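Local coordinates for protein alternansucrase (Leuconostoc mesenteroides, PDB 6HVG) that belongs to glycoside hydrolase family 70, as a large multidomain enzyme that combines a TIM-barrel domain with cell-wall-binding-type repeats and holds a calcium ion, at residues W702-T707 against D879-V884; M813-K818 against P845-L850; Y905-I910 against K937-R942; P962-N967 against L972-T977. All blocks are in the same frame, centred on the assembly; numbering follows the deposited sequence.

In the fold
Along the chain, interaction 1 opens first, in the loop after helix 681-692, and closes when strand 881-885 returns to it, setting that loop on the large antiparallel sheet. Interaction 2 is nested within this long excursion and joins segment 813-818 to helix 844-857 beside the sheet; Met813 CE links the two by packing on Phe704 and Leu881. Interactions 3 and 4 follow in series. The first closes a loop from 905-910 to the lead-in of strand 940-947, and the second turns strand 962-965 over onto strand 971-975, joining the large sheet to a small second one. Strands 940-947 and 962-965 are paired neighbours, so interactions 3 and 4 adjoin.

Interaction 1: W702-T707 against D879-V884; sequences WYFLDT and DLLTSV
Phe704 and Leu881 carry the apolar half of this contact, which illustrates how a loop can lie against a sheet through very few atoms. Leu881 CD1 lies 3.9 Å from Phe704 CB and 4.2 Å from Phe704 CD2, so the methyl fills the angle where the ring leaves the backbone and approaches the ring obliquely. The two side chains cross at about a right angle. In Leu881, CG lies anti to the backbone N (chi1 177°), which sends the branched end out from the strand toward the aromatic residue.

The polar half is looser. Asp879 OD1 stands 3.5 Å from Trp702 N without bonding to it, whereas the other carboxylate oxygen, OD2, accepts a hydrogen bond from Met701 N. The carboxylate lies beside the backbone at Met701 and Trp702, where the chain turns and Leu705 N bonds to Trp702 O at 3.1 Å.

Met813, of helix 807-814, packs on both partners of the apolar pair. Phe704 also rests on Gln686 and Ser690 of helix 681-692, and Leu705 on Met864 and Thr866 of strand 862-866. Strand 881-885 runs between strands 862-866 and 910-915, placing the loop over one flank of the antiparallel sheet.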
loop_
_atom_site.group_PDB
_atom_site.type_symbol
_atom_site.label_atom_id
_atom_site.label_comp_id
_atom_site.label_asym_id
_atom_site.label_seq_id
_atom_site.Cartn_x
_atom_site.Cartn_y
_atom_site.Cartn_z
ATOM N N TRP A 702 -10.379 13.237 27.926
ATOM C CA TRP A 702 -9.666 12.566 29.031
ATOM C C TRP A 702 -8.394 11.854 28.587
ATOM O O TRP A 702 -7.397 11.896 29.289
ATOM C CB TRP A 702 -10.578 11.539 29.735
ATOM C CG TRP A 702 -9.991 10.921 30.990
ATOM C CD1 TRP A 702 -9.843 11.531 32.220
ATOM C CD2 TRP A 702 -9.498 9.590 31.151
ATOM N NE1 TRP A 702 -9.269 10.659 33.125
ATOM C CE2 TRP A 702 -9.049 9.461 32.494
ATOM C CE3 TRP A 702 -9.376 8.490 30.293
ATOM C CZ2 TRP A 702 -8.505 8.279 32.988
ATOM C CZ3 TRP A 702 -8.820 7.319 30.783
ATOM C CH2 TRP A 702 -8.388 7.228 32.121
ATOM N N TYR A 703 -8.427 11.213 27.423
ATOM C CA TYR A 703 -7.274 10.434 26.961
ATOM C C TYR A 703 -6.006 11.258 26.717
ATOM O O TYR A 703 -4.903 10.713 26.802
ATOM C CB TYR A 703 -7.627 9.592 25.727
ATOM C CG TYR A 703 -8.503 8.404 26.080
ATOM C CD1 TYR A 703 -7.965 7.288 26.703
ATOM C CD2 TYR A 703 -9.876 8.409 25.815
ATOM C CE1 TYR A 703 -8.755 6.210 27.042
ATOM C CE2 TYR A 703 -10.674 7.341 26.160
ATOM C CZ TYR A 703 -10.105 6.249 26.774
ATOM O OH TYR A 703 -10.890 5.193 27.111
ATOM N N PHE A 704 -6.159 12.549 26.436
ATOM C CA PHE A 704 -5.003 13.430 26.269
ATOM C C PHE A 704 -4.145 13.523 27.532
ATOM O O PHE A 704 -2.931 13.743 27.438
ATOM C CB PHE A 704 -5.437 14.836 25.875
ATOM C CG PHE A 704 -5.797 14.988 24.425
ATOM C CD1 PHE A 704 -4.831 15.103 23.477
ATOM C CD2 PHE A 704 -7.116 15.062 24.031
ATOM C CE1 PHE A 704 -5.165 15.282 22.146
ATOM C CE2 PHE A 704 -7.462 15.245 22.704
ATOM C CZ PHE A 704 -6.485 15.346 21.757
ATOM N N LEU A 705 -4.767 13.361 28.693
ATOM C CA LEU A 705 -4.073 13.518 29.965
ATOM C C LEU A 705 -3.065 12.402 30.246
ATOM O O LEU A 705 -2.002 12.683 30.807
ATOM C CB LEU A 705 -5.083 13.605 31.121
ATOM C CG LEU A 705 -6.129 14.728 31.067
ATOM C CD1 LEU A 705 -7.023 14.718 32.293
ATOM C CD2 LEU A 705 -5.473 16.092 30.945
ATOM N N ASP A 706 -3.407 11.156 29.887
ATOM C CA ASP A 706 -2.597 9.973 30.178
ATOM C C ASP A 706 -2.358 9.926 31.688
ATOM O O ASP A 706 -1.227 10.038 32.153
ATOM C CB ASP A 706 -1.298 10.012 29.360
ATOM C CG ASP A 706 -0.400 8.793 29.585
ATOM O OD1 ASP A 706 -0.925 7.685 29.805
ATOM O OD2 ASP A 706 0.846 8.935 29.524
ATOM N N THR A 707 -3.443 9.806 32.455
ATOM C CA THR A 707 -3.349 9.835 33.921
ATOM C C THR A 707 -2.543 8.684 34.486
ATOM O O THR A 707 -1.938 8.798 35.550
ATOM C CB THR A 707 -4.739 9.872 34.579
ATOM O OG1 THR A 707 -5.531 8.786 34.091
ATOM C CG2 THR A 707 -5.453 11.172 34.236
ATOM N N ASP A 879 -16.847 16.526 29.841
ATOM C CA ASP A 879 -15.633 16.099 29.127
ATOM C C ASP A 879 -14.980 17.232 28.316
ATOM O O ASP A 879 -14.553 17.038 27.174
ATOM C CB ASP A 879 -15.932 14.877 28.255
ATOM C CG ASP A 879 -14.677 14.226 27.694
ATOM O OD1 ASP A 879 -13.783 13.927 28.498
ATOM O OD2 ASP A 879 -14.614 13.994 26.475
ATOM N N LEU A 880 -14.926 18.417 28.925
ATOM C CA LEU A 880 -14.321 19.590 28.329
ATOM C C LEU A 880 -12.884 19.688 28.853
ATOM O O LEU A 880 -12.653 19.609 30.057
ATOM C CB LEU A 880 -15.140 20.860 28.668
ATOM C CG LEU A 880 -15.606 21.771 27.505
ATOM C CD1 LEU A 880 -16.056 21.049 26.261
ATOM C CD2 LEU A 880 -16.733 22.693 27.945
ATOM N N LEU A 881 -11.914 19.822 27.947
ATOM C CA LEU A 881 -10.495 19.860 28.329
ATOM C C LEU A 881 -10.036 21.290 28.598
ATOM O O LEU A 881 -10.333 22.185 27.827
ATOM C CB LEU A 881 -9.626 19.222 27.239
ATOM C CG LEU A 881 -8.100 19.243 27.429
ATOM C CD1 LEU A 881 -7.475 17.907 27.068
ATOM C CD2 LEU A 881 -7.461 20.328 26.591
ATOM N N THR A 882 -9.316 21.481 29.696
ATOM C CA THR A 882 -8.811 22.783 30.058
ATOM C C THR A 882 -7.292 22.779 30.132
ATOM O O THR A 882 -6.704 22.081 30.948
ATOM C CB THR A 882 -9.414 23.271 31.390
ATOM O OG1 THR A 882 -9.223 22.294 32.415
ATOM C CG2 THR A 882 -10.892 23.534 31.215
ATOM N N SER A 883 -6.675 23.562 29.250
ATOM C CA SER A 883 -5.210 23.658 29.136
ATOM C C SER A 883 -4.790 25.093 29.356
ATOM O O SER A 883 -5.339 26.001 28.727
ATOM C CB SER A 883 -4.713 23.180 27.761
ATOM O OG SER A 883 -3.297 23.165 27.681
ATOM N N VAL A 884 -3.807 25.282 30.235
ATOM C CA VAL A 884 -3.353 26.595 30.667
ATOM C C VAL A 884 -1.844 26.697 30.555
ATOM O O VAL A 884 -1.165 25.722 30.787
ATOM C CB VAL A 884 -3.720 26.862 32.152
ATOM C CG1 VAL A 884 -3.094 28.160 32.646
ATOM C CG2 VAL A 884 -5.238 26.877 32.330
#

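Interaction 2: M813-K818 against P845-L850; sequences MLLTNK and PVISAL
Leu815 reaches helix 844-857 with a single methyl, a compact example of one leucine packing on the side of a helix. Its CD1 comes within 3.6 Å of Leu850 CB, at the root of that side chain, and the two leucines cross at about a right angle. The same methyl lies more loosely beside Ile847, 4.5 Å from its CG2 and 4.3 Å from its carbonyl O. Ile847 and Leu850, three residues apart on one helix, thus offer Leu815 a common flank. With CG anti to the carbonyl carbon (chi1 -63°), the branched end of Leu815 is carried out toward the helix.

The next shell holds this residue in place. Thr816 N bonds to Met813 O at 3.2 Å, and Thr816 OG1 reaches back to Ala812 O, so the backbone at Thr816 is tied back to helix 807-814. Arg885 NH1 donates to Thr816 O, while the bond from Arg854 NE to Leu815 O is weak.

Farther out, Leu850 touches Ala812 and Ile847 touches Tyr811, which extends the packing back along helix 807-814. Thr816 meets Ile910 and Val912, so segment 813-818 is sandwiched between helix 844-857 and strand 910-915 of the antiparallel sheet.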
loop_
_atom_site.group_PDB
_atom_site.type_symbol
_atom_site.label_atom_id
_atom_site.label_comp_id
_atom_site.label_asym_id
_atom_site.label_seq_id
_atom_site.Cartn_x
_atom_site.Cartn_y
_atom_site.Cartn_z
ATOM N N MET A 813 -4.562 23.376 20.669
ATOM C CA MET A 813 -3.784 22.534 21.578
ATOM C C MET A 813 -2.333 22.393 21.126
ATOM O O MET A 813 -1.410 22.559 21.925
ATOM C CB MET A 813 -4.429 21.161 21.709
ATOM C CG MET A 813 -5.814 21.212 22.349
ATOM S SD MET A 813 -6.600 19.603 22.513
ATOM C CE MET A 813 -5.392 18.729 23.525
ATOM N N LEU A 814 -2.133 22.107 19.842
ATOM C CA LEU A 814 -0.788 21.944 19.302
ATOM C C LEU A 814 0.088 23.134 19.626
ATOM O O LEU A 814 1.248 22.976 20.012
ATOM C CB LEU A 814 -0.820 21.770 17.783
ATOM C CG LEU A 814 0.525 21.433 17.158
ATOM C CD1 LEU A 814 0.904 19.994 17.474
ATOM C CD2 LEU A 814 0.484 21.650 15.654
ATOM N N LEU A 815 -0.486 24.321 19.474
ATOM C CA LEU A 815 0.268 25.574 19.543
ATOM C C LEU A 815 0.443 26.143 20.944
ATOM O O LEU A 815 1.184 27.099 21.112
ATOM C CB LEU A 815 -0.384 26.625 18.642
ATOM C CG LEU A 815 -0.388 26.275 17.147
ATOM C CD1 LEU A 815 -1.226 27.265 16.372
ATOM C CD2 LEU A 815 1.010 26.208 16.554
ATOM N N THR A 816 -0.226 25.560 21.941
ATOM C CA THR A 816 -0.057 25.952 23.355
ATOM C C THR A 816 0.664 24.898 24.211
ATOM O O THR A 816 0.981 25.156 25.366
ATOM C CB THR A 816 -1.421 26.252 24.017
ATOM O OG1 THR A 816 -2.309 25.125 23.887
ATOM C CG2 THR A 816 -2.057 27.454 23.372
ATOM N N ASN A 817 0.923 23.710 23.666
ATOM C CA ASN A 817 1.617 22.663 24.425
ATOM C C ASN A 817 3.073 23.012 24.745
ATOM O O ASN A 817 3.855 23.403 23.856
ATOM C CB ASN A 817 1.586 21.324 23.664
ATOM C CG ASN A 817 0.333 20.491 23.948
ATOM O OD1 ASN A 817 -0.427 20.771 24.860
ATOM N ND2 ASN A 817 0.124 19.444 23.140
ATOM N N LYS A 818 3.431 22.819 26.008
ATOM C CA LYS A 818 4.808 22.898 26.448
ATOM C C LYS A 818 5.610 21.655 25.995
ATOM O O LYS A 818 5.056 20.578 25.761
ATOM C CB LYS A 818 4.850 23.013 27.972
ATOM C CG LYS A 818 6.225 23.239 28.585
ATOM C CD LYS A 818 6.127 23.446 30.089
ATOM C CE LYS A 818 7.418 23.084 30.804
ATOM N NZ LYS A 818 8.580 23.900 30.366
ATOM N N PRO A 845 -7.582 32.110 9.369
ATOM C CA PRO A 845 -7.624 33.200 10.341
ATOM C C PRO A 845 -7.446 32.723 11.776
ATOM O O PRO A 845 -6.699 33.335 12.534
ATOM C CB PRO A 845 -9.015 33.814 10.122
ATOM C CG PRO A 845 -9.387 33.399 8.743
ATOM C CD PRO A 845 -8.849 32.007 8.628
ATOM N N VAL A 846 -8.109 31.633 12.140
ATOM C CA VAL A 846 -8.034 31.105 13.518
ATOM C C VAL A 846 -6.625 30.620 13.837
ATOM O O VAL A 846 -6.068 30.932 14.875
ATOM C CB VAL A 846 -9.014 29.933 13.767
ATOM C CG1 VAL A 846 -9.065 29.583 15.249
ATOM C CG2 VAL A 846 -10.405 30.292 13.271
ATOM N N ILE A 847 -6.032 29.882 12.916
ATOM C CA ILE A 847 -4.695 29.357 13.111
ATOM C C ILE A 847 -3.671 30.506 13.097
ATOM O O ILE A 847 -2.708 30.479 13.847
ATOM C CB ILE A 847 -4.349 28.304 12.038
ATOM C CG1 ILE A 847 -5.369 27.147 12.027
ATOM C CG2 ILE A 847 -2.959 27.748 12.274
ATOM C CD1 ILE A 847 -5.210 26.209 10.849
ATOM N N SER A 848 -3.889 31.522 12.248
ATOM C CA SER A 848 -3.006 32.692 12.187
ATOM C C SER A 848 -3.019 33.470 13.504
ATOM O O SER A 848 -1.983 33.955 13.966
ATOM C CB SER A 848 -3.402 33.614 11.036
ATOM O OG SER A 848 -3.261 32.953 9.779
ATOM N N ALA A 849 -4.199 33.573 14.102
ATOM C CA ALA A 849 -4.356 34.203 15.403
ATOM C C ALA A 849 -3.635 33.434 16.491
ATOM O O ALA A 849 -2.893 34.019 17.303
ATOM C CB ALA A 849 -5.828 34.330 15.752
ATOM N N LEU A 850 -3.852 32.125 16.512
ATOM C CA LEU A 850 -3.176 31.244 17.468
ATOM C C LEU A 850 -1.661 31.385 17.368
ATOM O O LEU A 850 -0.957 31.411 18.381
ATOM C CB LEU A 850 -3.604 29.779 17.255
ATOM C CG LEU A 850 -5.037 29.453 17.693
ATOM C CD1 LEU A 850 -5.458 28.098 17.149
ATOM C CD2 LEU A 850 -5.210 29.486 19.200
#

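Interaction 3: Y905-I910 against K937-R942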
loop_
_atom_site.group_PDB
_atom_site.type_symbol
_atom_site.label_atom_id
_atom_site.label_comp_id
_atom_site.label_asym_id
_atom_site.label_seq_id
_atom_site.Cartn_x
_atom_site.Cartn_y
_atom_site.Cartn_z
ATOM N N TYR A 905 5.800 37.874 33.113
ATOM C CA TYR A 905 4.715 36.901 33.275
ATOM C C TYR A 905 3.298 37.456 33.365
ATOM O O TYR A 905 2.350 36.783 32.935
ATOM C CB TYR A 905 4.965 36.019 34.508
ATOM C CG TYR A 905 4.707 36.673 35.854
ATOM C CD1 TYR A 905 5.719 37.356 36.521
ATOM C CD2 TYR A 905 3.472 36.589 36.463
ATOM C CE1 TYR A 905 5.512 37.942 37.756
ATOM C CE2 TYR A 905 3.249 37.173 37.706
ATOM C CZ TYR A 905 4.273 37.850 38.351
ATOM O OH TYR A 905 4.073 38.431 39.587
ATOM N N LYS A 906 3.138 38.643 33.945
ATOM C CA LYS A 906 1.803 39.145 34.287
ATOM C C LYS A 906 0.869 39.274 33.081
ATOM O O LYS A 906 -0.324 38.967 33.188
ATOM C CB LYS A 906 1.873 40.470 35.078
ATOM C CG LYS A 906 1.598 40.320 36.579
ATOM C CD LYS A 906 0.094 40.248 36.870
ATOM C CE LYS A 906 -0.292 40.404 38.340
ATOM N NZ LYS A 906 -0.046 39.192 39.169
ATOM N N ASN A 907 1.402 39.707 31.938
ATOM C CA ASN A 907 0.591 39.848 30.732
ATOM C C ASN A 907 0.736 38.703 29.743
ATOM O O ASN A 907 0.291 38.803 28.600
ATOM C CB ASN A 907 0.886 41.198 30.094
ATOM C CG ASN A 907 0.575 42.349 31.038
ATOM O OD1 ASN A 907 1.481 43.064 31.471
ATOM N ND2 ASN A 907 -0.697 42.499 31.403
ATOM N N GLN A 908 1.334 37.613 30.201
ATOM C CA GLN A 908 1.559 36.421 29.383
ATOM C C GLN A 908 0.636 35.294 29.909
ATOM O O GLN A 908 -0.168 35.526 30.818
ATOM C CB GLN A 908 3.032 36.010 29.450
ATOM C CG GLN A 908 3.955 36.956 28.745
ATOM C CD GLN A 908 5.416 36.583 28.859
ATOM O OE1 GLN A 908 5.782 35.599 29.487
ATOM N NE2 GLN A 908 6.265 37.372 28.213
ATOM N N GLY A 909 0.759 34.102 29.334
ATOM C CA GLY A 909 -0.085 32.983 29.669
ATOM C C GLY A 909 -1.322 32.941 28.791
ATOM O O GLY A 909 -1.690 33.934 28.178
ATOM N N ILE A 910 -1.964 31.777 28.732
ATOM C CA ILE A 910 -3.107 31.565 27.859
ATOM C C ILE A 910 -4.010 30.467 28.434
ATOM O O ILE A 910 -3.539 29.612 29.181
ATOM C CB ILE A 910 -2.624 31.198 26.437
ATOM C CG1 ILE A 910 -3.770 31.214 25.432
ATOM C CG2 ILE A 910 -1.973 29.827 26.416
ATOM C CD1 ILE A 910 -3.316 31.234 23.972
ATOM N N LYS A 937 -4.068 36.607 40.026
ATOM C CA LYS A 937 -5.230 36.902 40.856
ATOM C C LYS A 937 -5.865 38.189 40.379
ATOM O O LYS A 937 -5.167 39.149 40.034
ATOM C CB LYS A 937 -4.860 37.040 42.339
ATOM C CG LYS A 937 -4.075 35.883 42.921
ATOM C CD LYS A 937 -3.789 36.068 44.403
ATOM C CE LYS A 937 -3.120 34.832 44.988
ATOM N NZ LYS A 937 -2.439 35.098 46.274
ATOM N N ASN A 938 -7.202 38.186 40.339
ATOM C CA ASN A 938 -8.018 39.395 40.075
ATOM C C ASN A 938 -7.796 40.079 38.712
ATOM O O ASN A 938 -8.303 41.154 38.456
ATOM C CB ASN A 938 -7.823 40.384 41.220
ATOM C CG ASN A 938 -8.160 39.759 42.572
ATOM O OD1 ASN A 938 -7.306 39.675 43.458
ATOM N ND2 ASN A 938 -9.386 39.261 42.709
ATOM N N GLN A 939 -7.092 39.400 37.823
ATOM C CA GLN A 939 -6.721 39.945 36.531
ATOM C C GLN A 939 -7.866 39.867 35.512
ATOM O O GLN A 939 -8.682 38.954 35.549
ATOM C CB GLN A 939 -5.525 39.162 35.991
ATOM C CG GLN A 939 -4.920 39.737 34.731
ATOM C CD GLN A 939 -3.446 39.430 34.613
ATOM O OE1 GLN A 939 -2.876 38.699 35.427
ATOM N NE2 GLN A 939 -2.819 39.993 33.594
ATOM N N LEU A 940 -7.897 40.822 34.592
ATOM C CA LEU A 940 -8.874 40.824 33.517
ATOM C C LEU A 940 -8.321 40.055 32.350
ATOM O O LEU A 940 -7.171 40.280 31.931
ATOM C CB LEU A 940 -9.200 42.247 33.078
ATOM C CG LEU A 940 -10.489 42.408 32.269
ATOM C CD1 LEU A 940 -11.705 42.123 33.144
ATOM C CD2 LEU A 940 -10.622 43.798 31.672
ATOM N N TYR A 941 -9.136 39.140 31.834
ATOM C CA TYR A 941 -8.788 38.346 30.659
ATOM C C TYR A 941 -9.800 38.618 29.526
ATOM O O TYR A 941 -10.950 38.940 29.783
ATOM C CB TYR A 941 -8.758 36.856 31.018
ATOM C CG TYR A 941 -7.473 36.402 31.664
ATOM C CD1 TYR A 941 -7.192 36.693 32.988
ATOM C CD2 TYR A 941 -6.533 35.679 30.950
ATOM C CE1 TYR A 941 -6.008 36.291 33.569
ATOM C CE2 TYR A 941 -5.348 35.268 31.529
ATOM C CZ TYR A 941 -5.093 35.584 32.841
ATOM O OH TYR A 941 -3.904 35.176 33.391
ATOM N N ARG A 942 -9.339 38.518 28.280
ATOM C CA ARG A 942 -10.202 38.673 27.108
ATOM C C ARG A 942 -10.048 37.523 26.131
ATOM O O ARG A 942 -8.980 36.937 26.014
ATOM C CB ARG A 942 -9.912 39.987 26.378
ATOM C CG ARG A 942 -8.528 40.135 25.738
ATOM C CD ARG A 942 -8.479 39.653 24.303
ATOM N NE ARG A 942 -7.228 40.020 23.634
ATOM C CZ ARG A 942 -6.940 39.714 22.370
ATOM N NH1 ARG A 942 -7.782 38.985 21.633
ATOM N NH2 ARG A 942 -5.808 40.127 21.816
#
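Gln939 directs its amide at the backbone of Lys906, showing how one side chain can bridge a loop and the residue just before a strand, here 940-947. Its NE2 donates to Lys906 O at 2.7 Å, with an N-H...O angle of 160°. The acceptor lies close to the plane of the Gln939 amide, but the donor stands well above the carbonyl plane of Lys906, 36° out of it. The glutamine gets there because CG is anti to its backbone N (chi1 -173°) and the chain stays extended beyond.

Lys906 crosses the glutamine obliquely. Its aliphatic part runs past the amide oxygen, with CD 3.6 Å from Gln939 OE1, and bends along the chain bring NZ to Ala935 O. Asn907 meets the glutamine at about a right angle; its ND2 is 3.9 Å from Gln939 NE2, and the two amide planes are almost perpendicular, so the amides do not stack.

The other end of the Gln939 amide is used as well, OE1 accepting from His936 ND1. Donation at NE2 and acceptance at OE1 are consistent with the modelled orientation and probably limit its rotation. The contact is thus mainly directional, a neutral amide joining the loop to the lead-in of the strand at the protein surface.

Interaction 4: P962-N967 against L972-T977; sequences PTLRTN and LIFHKT
Leu964 and Phe974 meet in a CH-pi contact that makes a clear example of side chains joining two strands that do not pair. Leu964 CD2 lies over one face of the ring, 4.1 Å from its centroid and 24° off the normal, offset toward the rim at CE2 and CZ. Trp1007 meets Phe974 edge-to-face, and Phe980 touches both Leu964 and Phe974.

Apolar packing adds Leu972, which lies against Leu964, the two leucines sliding past each other in opposite directions. The exact placement of its CD2 methyl is doubtful. At the margin, Ile973 CD1 is 4.2 Å from Asn967 ND2, a loose contact of a methyl with an amide.

Among the polar groups, Asn967 OD1 braces the connection between the strands by accepting from Asp971 N. Thr966 ties it to the backbone of 936-939, its OG1 being hydrogen-bonded to His936 O and Gln939 O.

The axes of segments 962-965 and 972-975 approach to 7.5 Å, their N-to-C directions 116° apart. Consecutive strands that face each other through side chains while bonding into separate sheets fit a beta-arch, here with strands steeply crossed, joining the large antiparallel sheet to the two-stranded sheet of 927-931 and 971-975.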
loop_
_atom_site.group_PDB
_atom_site.type_symbol
_atom_site.label_atom_id
_atom_site.label_comp_id
_atom_site.label_asym_id
_atom_site.label_seq_id
_atom_site.Cartn_x
_atom_site.Cartn_y
_atom_site.Cartn_z
ATOM N N PRO A 962 -14.700 40.435 24.260
ATOM C CA PRO A 962 -15.302 40.371 25.575
ATOM C C PRO A 962 -14.273 40.068 26.618
ATOM O O PRO A 962 -13.404 39.245 26.397
ATOM C CB PRO A 962 -16.266 39.190 25.501
ATOM C CG PRO A 962 -16.018 38.511 24.225
ATOM C CD PRO A 962 -15.191 39.386 23.359
ATOM N N THR A 963 -14.368 40.738 27.757
ATOM C CA THR A 963 -13.456 40.528 28.862
ATOM C C THR A 963 -14.148 39.709 29.905
ATOM O O THR A 963 -15.351 39.644 29.959
ATOM C CB THR A 963 -13.018 41.853 29.519
ATOM O OG1 THR A 963 -14.168 42.516 30.029
ATOM C CG2 THR A 963 -12.318 42.765 28.494
ATOM N N LEU A 964 -13.355 39.086 30.744
ATOM C CA LEU A 964 -13.841 38.377 31.889
ATOM C C LEU A 964 -12.715 38.464 32.902
ATOM O O LEU A 964 -11.528 38.378 32.536
ATOM C CB LEU A 964 -14.149 36.933 31.520
ATOM C CG LEU A 964 -14.646 36.057 32.688
ATOM C CD1 LEU A 964 -15.688 36.735 33.566
ATOM C CD2 LEU A 964 -15.199 34.745 32.144
ATOM N N ARG A 965 -13.062 38.671 34.170
ATOM C CA ARG A 965 -12.058 38.868 35.209
ATOM C C ARG A 965 -11.940 37.637 36.101
ATOM O O ARG A 965 -12.945 37.043 36.477
ATOM C CB ARG A 965 -12.385 40.085 36.062
ATOM C CG ARG A 965 -11.237 40.490 36.970
ATOM C CD ARG A 965 -11.584 41.747 37.776
ATOM N NE ARG A 965 -11.466 42.933 36.931
ATOM C CZ ARG A 965 -10.312 43.542 36.615
ATOM N NH1 ARG A 965 -9.147 43.124 37.107
ATOM N NH2 ARG A 965 -10.324 44.600 35.800
ATOM N N THR A 966 -10.703 37.282 36.445
ATOM C CA THR A 966 -10.410 36.148 37.322
ATOM C C THR A 966 -10.666 36.531 38.778
ATOM O O THR A 966 -10.606 37.711 39.125
ATOM C CB THR A 966 -8.946 35.693 37.178
ATOM O OG1 THR A 966 -8.074 36.759 37.505
ATOM C CG2 THR A 966 -8.632 35.282 35.766
ATOM N N ASN A 967 -10.922 35.537 39.625
ATOM C CA ASN A 967 -11.159 35.780 41.048
ATOM C C ASN A 967 -9.875 35.891 41.888
ATOM O O ASN A 967 -8.778 36.044 41.346
ATOM C CB ASN A 967 -12.071 34.680 41.594
ATOM C CG ASN A 967 -11.378 33.342 41.680
ATOM O OD1 ASN A 967 -10.150 33.255 41.753
ATOM N ND2 ASN A 967 -12.170 32.280 41.663
ATOM N N LEU A 972 -10.933 31.653 36.180
ATOM C CA LEU A 972 -11.971 32.206 35.322
ATOM C C LEU A 972 -13.141 31.250 35.383
ATOM O O LEU A 972 -13.005 30.109 34.936
ATOM C CB LEU A 972 -11.518 32.269 33.876
ATOM C CG LEU A 972 -10.523 33.342 33.462
ATOM C CD1 LEU A 972 -10.267 33.195 31.975
ATOM C CD2 LEU A 972 -11.053 34.727 33.785
ATOM N N ILE A 973 -14.286 31.691 35.918
ATOM C CA ILE A 973 -15.438 30.788 36.057
ATOM C C ILE A 973 -16.407 30.971 34.881
ATOM O O ILE A 973 -16.718 32.090 34.488
ATOM C CB ILE A 973 -16.194 30.976 37.389
ATOM C CG1 ILE A 973 -15.229 31.214 38.567
ATOM C CG2 ILE A 973 -17.093 29.767 37.643
ATOM C CD1 ILE A 973 -14.523 29.981 39.065
ATOM N N PHE A 974 -16.882 29.860 34.329
ATOM C CA PHE A 974 -17.806 29.887 33.202
ATOM C C PHE A 974 -19.061 29.090 33.533
ATOM O O PHE A 974 -18.992 28.065 34.213
ATOM C CB PHE A 974 -17.167 29.282 31.951
ATOM C CG PHE A 974 -16.026 30.082 31.389
ATOM C CD1 PHE A 974 -14.749 29.936 31.897
ATOM C CD2 PHE A 974 -16.234 30.975 30.339
ATOM C CE1 PHE A 974 -13.693 30.662 31.367
ATOM C CE2 PHE A 974 -15.182 31.708 29.800
ATOM C CZ PHE A 974 -13.912 31.553 30.313
ATOM N N HIS A 975 -20.195 29.565 33.029
ATOM C CA HIS A 975 -21.501 28.957 33.293
ATOM C C HIS A 975 -22.154 28.560 31.972
ATOM O O HIS A 975 -21.640 28.893 30.896
ATOM C CB HIS A 975 -22.406 29.943 34.053
ATOM C CG HIS A 975 -21.799 30.476 35.314
ATOM N ND1 HIS A 975 -21.952 29.854 36.534
ATOM C CD2 HIS A 975 -21.029 31.567 35.543
ATOM C CE1 HIS A 975 -21.300 30.535 37.460
ATOM N NE2 HIS A 975 -20.731 31.578 36.886
ATOM N N LYS A 976 -23.309 27.901 32.057
ATOM C CA LYS A 976 -24.097 27.570 30.870
ATOM C C LYS A 976 -24.370 28.838 30.066
ATOM O O LYS A 976 -24.202 28.869 28.857
ATOM C CB LYS A 976 -25.413 26.878 31.261
ATOM C CG LYS A 976 -26.283 26.426 30.086
ATOM C CD LYS A 976 -27.611 25.830 30.545
ATOM C CE LYS A 976 -28.435 25.309 29.373
ATOM N NZ LYS A 976 -29.024 26.418 28.554
ATOM N N THR A 977 -24.797 29.880 30.760
ATOM C CA THR A 977 -25.064 31.160 30.134
ATOM C C THR A 977 -24.108 32.174 30.751
ATOM O O THR A 977 -23.868 32.158 31.962
ATOM C CB THR A 977 -26.555 31.533 30.303
ATOM O OG1 THR A 977 -26.943 32.410 29.240
ATOM C CG2 THR A 977 -26.848 32.155 31.693
#